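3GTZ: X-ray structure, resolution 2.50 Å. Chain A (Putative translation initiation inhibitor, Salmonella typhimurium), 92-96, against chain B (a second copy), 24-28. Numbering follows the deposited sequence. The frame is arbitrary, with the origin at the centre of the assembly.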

ATOM      1  N   PRO A  92     -12.118  -1.430  -9.207  1.00 47.43           N
ATOM      2  CA  PRO A  92     -10.900  -2.051  -8.717  1.00 48.09           C
ATOM      3  C   PRO A  92     -11.109  -2.816  -7.407  1.00 48.51           C
ATOM      4  O   PRO A  92     -12.199  -2.765  -6.820  1.00 48.93           O
ATOM      5  CB  PRO A  92     -10.004  -0.861  -8.485  1.00 48.16           C
ATOM      6  CG  PRO A  92     -10.957   0.216  -8.071  1.00 49.14           C
ATOM      7  CD  PRO A  92     -12.224  -0.019  -8.825  1.00 47.88           C
ATOM      8  N   VAL A  93     -10.080  -3.536  -6.963  1.00 49.11           N
ATOM      9  CA  VAL A  93     -10.006  -4.001  -5.575  1.00 49.59           C
ATOM     10  C   VAL A  93     -10.011  -2.770  -4.695  1.00 50.80           C
ATOM     11  O   VAL A  93      -9.413  -1.763  -5.014  1.00 50.46           O
ATOM     12  CB  VAL A  93      -8.743  -4.859  -5.285  1.00 49.75           C
ATOM     13  CG1 VAL A  93      -8.694  -5.290  -3.817  1.00 47.27           C
ATOM     14  CG2 VAL A  93      -8.740  -6.086  -6.148  1.00 49.17           C
ATOM     15  N   ARG A  94     -10.754  -2.829  -3.611  1.00 53.51           N
ATOM     16  CA  ARG A  94     -10.938  -1.675  -2.761  1.00 55.88           C
ATOM     17  C   ARG A  94     -10.700  -2.070  -1.339  1.00 56.91           C
ATOM     18  O   ARG A  94     -10.971  -3.191  -0.924  1.00 57.67           O
ATOM     19  CB  ARG A  94     -12.349  -1.087  -2.898  1.00 56.61           C
ATOM     20  CG  ARG A  94     -12.653  -0.026  -1.835  1.00 59.49           C
ATOM     21  CD  ARG A  94     -13.563   1.021  -2.324  1.00 65.32           C
ATOM     22  NE  ARG A  94     -14.951   0.730  -2.040  1.00 66.45           N
ATOM     23  CZ  ARG A  94     -15.614   1.171  -0.980  1.00 69.16           C
ATOM     24  NH1 ARG A  94     -15.020   1.908  -0.065  1.00 69.87           N
ATOM     25  NH2 ARG A  94     -16.892   0.838  -0.822  1.00 72.15           N
ATOM     26  N   CYS A  95     -10.230  -1.109  -0.581  1.00 57.76           N
ATOM     27  CA  CYS A  95      -9.817  -1.361   0.745  1.00 58.50           C
ATOM     28  C   CYS A  95      -9.885  -0.010   1.487  1.00 57.42           C
ATOM     29  O   CYS A  95      -9.272   0.977   1.061  1.00 57.06           O
ATOM     30  CB  CYS A  95      -8.416  -1.935   0.604  1.00 59.45           C
ATOM     31  SG  CYS A  95      -7.441  -1.760   1.964  1.00 65.93           S
ATOM     32  N   THR A  96     -10.693   0.035   2.545  1.00 55.73           N
ATOM     33  CA  THR A  96     -10.890   1.233   3.332  1.00 55.10           C
ATOM     34  C   THR A  96     -10.472   1.013   4.776  1.00 53.92           C
ATOM     35  O   THR A  96     -10.926   0.064   5.407  1.00 53.69           O
ATOM     36  CB  THR A  96     -12.358   1.640   3.327  1.00 55.09           C
ATOM     37  OG1 THR A  96     -12.853   1.586   1.987  1.00 57.73           O
ATOM     38  CG2 THR A  96     -12.518   3.035   3.827  1.00 54.09           C
TER
ATOM     39  N   LEU B  24      -1.492  -9.823  -9.653  1.00 44.28           N
ATOM     40  CA  LEU B  24      -2.800 -10.019  -9.086  1.00 44.40           C
ATOM     41  C   LEU B  24      -2.923  -9.187  -7.825  1.00 45.11           C
ATOM     42  O   LEU B  24      -2.033  -9.222  -6.997  1.00 45.91           O
ATOM     43  CB  LEU B  24      -2.946 -11.493  -8.729  1.00 43.64           C
ATOM     44  CG  LEU B  24      -4.215 -12.011  -8.039  1.00 44.06           C
ATOM     45  CD1 LEU B  24      -4.493 -13.429  -8.495  1.00 41.60           C
ATOM     46  CD2 LEU B  24      -4.174 -11.935  -6.491  1.00 41.08           C
ATOM     47  N   TRP B  25      -4.039  -8.468  -7.676  1.00 46.01           N
ATOM     48  CA  TRP B  25      -4.388  -7.715  -6.454  1.00 45.51           C
ATOM     49  C   TRP B  25      -5.588  -8.367  -5.766  1.00 46.55           C
ATOM     50  O   TRP B  25      -6.485  -8.858  -6.444  1.00 46.56           O
ATOM     51  CB  TRP B  25      -4.764  -6.277  -6.832  1.00 44.75           C
ATOM     52  CG  TRP B  25      -3.581  -5.432  -7.196  1.00 43.84           C
ATOM     53  CD1 TRP B  25      -2.885  -4.620  -6.341  1.00 43.79           C
ATOM     54  CD2 TRP B  25      -2.938  -5.318  -8.467  1.00 39.52           C
ATOM     55  NE1 TRP B  25      -1.854  -4.007  -7.006  1.00 43.06           N
ATOM     56  CE2 TRP B  25      -1.854  -4.421  -8.309  1.00 40.58           C
ATOM     57  CE3 TRP B  25      -3.164  -5.878  -9.712  1.00 42.71           C
ATOM     58  CZ2 TRP B  25      -0.997  -4.076  -9.348  1.00 40.70           C
ATOM     59  CZ3 TRP B  25      -2.304  -5.538 -10.770  1.00 43.32           C
ATOM     60  CH2 TRP B  25      -1.228  -4.644 -10.568  1.00 43.67           C
ATOM     61  N   TYR B  26      -5.623  -8.331  -4.437  1.00 47.79           N
ATOM     62  CA  TYR B  26      -6.724  -8.876  -3.657  1.00 48.87           C
ATOM     63  C   TYR B  26      -6.639  -8.373  -2.233  1.00 49.81           C
ATOM     64  O   TYR B  26      -5.558  -8.324  -1.698  1.00 49.63           O
ATOM     65  CB  TYR B  26      -6.622 -10.406  -3.653  1.00 49.82           C
ATOM     66  CG  TYR B  26      -7.601 -11.139  -2.757  1.00 49.87           C
ATOM     67  CD1 TYR B  26      -8.935 -11.286  -3.133  1.00 52.79           C
ATOM     68  CD2 TYR B  26      -7.190 -11.734  -1.575  1.00 49.44           C
ATOM     69  CE1 TYR B  26      -9.861 -11.975  -2.332  1.00 52.06           C
ATOM     70  CE2 TYR B  26      -8.100 -12.425  -0.756  1.00 50.91           C
ATOM     71  CZ  TYR B  26      -9.440 -12.541  -1.147  1.00 52.07           C
ATOM     72  OH  TYR B  26     -10.365 -13.210  -0.370  1.00 51.34           O
ATOM     73  N   THR B  27      -7.767  -8.003  -1.629  1.00 51.40           N
ATOM     74  CA  THR B  27      -7.880  -7.868  -0.172  1.00 53.22           C
ATOM     75  C   THR B  27      -8.638  -9.044   0.451  1.00 54.16           C
ATOM     76  O   THR B  27      -9.718  -9.360   0.020  1.00 53.90           O
ATOM     77  CB  THR B  27      -8.688  -6.653   0.241  1.00 53.48           C
ATOM     78  OG1 THR B  27      -8.238  -5.510  -0.469  1.00 55.31           O
ATOM     79  CG2 THR B  27      -8.540  -6.408   1.762  1.00 54.15           C
ATOM     80  N   GLY B  28      -8.081  -9.670   1.480  1.00 55.59           N
ATOM     81  CA  GLY B  28      -8.762 -10.762   2.146  1.00 56.49           C
ATOM     82  C   GLY B  28      -9.419 -10.226   3.390  1.00 57.36           C
ATOM     83  O   GLY B  28      -8.851  -9.391   4.057  1.00 57.80           O
TER

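Two strands from two copies of one protein, A:Val93 to A:Thr96 and B:Leu24 to B:Gly28, pack through side chains rather than pairing edge to edge. Their axes approach to 6.7 Å and their N-to-C directions differ by 39°, so the strands run roughly the same way but cross. A:Val93 CA lies 6.2 Å from B:Tyr26 CA, and A:Cys95 CA lies 6.9 Å from B:Thr27 CA. No hydrogen bond joins the stretches; they bury 190 Å² between them, both sides summed, through van der Waals contact. Along chain B, B:Leu24 stays out of reach, and contact begins at B:Trp25. Its CA-to-CB bond points toward chain A, but at chi1 m the indole leads away, leaving the base of the side chain to meet the valine: A:Val93 CG2 sits 4.0 Å from B:Trp25 CB, an apolar contact, and 3.6 Å from B:Trp25 O. The CA-to-CB bond of B:Tyr26 points away, in keeping with the alternation usual along a strand, and the residue offers backbone instead, with B:Tyr26 C 4.0 Å from A:Val93 CG1. B:Thr27 points toward chain A again and, among the chain B residues, contacts the most partners, three. Its hydroxyl oxygen, B:Thr27 OG1, lies 3.4 Å from A:Val93 CG1, 3.7 Å from A:Cys95 CB and 3.6 Å from A:Arg94 O. The first two are packing against carbon; the third brings two polar atoms near each other without a hydrogen bond. A:Val93 and A:Cys95 both point toward chain B, while the CA-to-CB bond of the intervening A:Arg94 points away, and its guanidinium is hydrogen-bonded elsewhere in the structure. B:Gly28 ends the stretch without touching chain A; an ideal CB there would be crowded by its own chain, 3.3 Å from B:Tyr26 CE2. The contact thus centres on A:Val93 and B:Thr27, the two residues most covered by the opposing stretch.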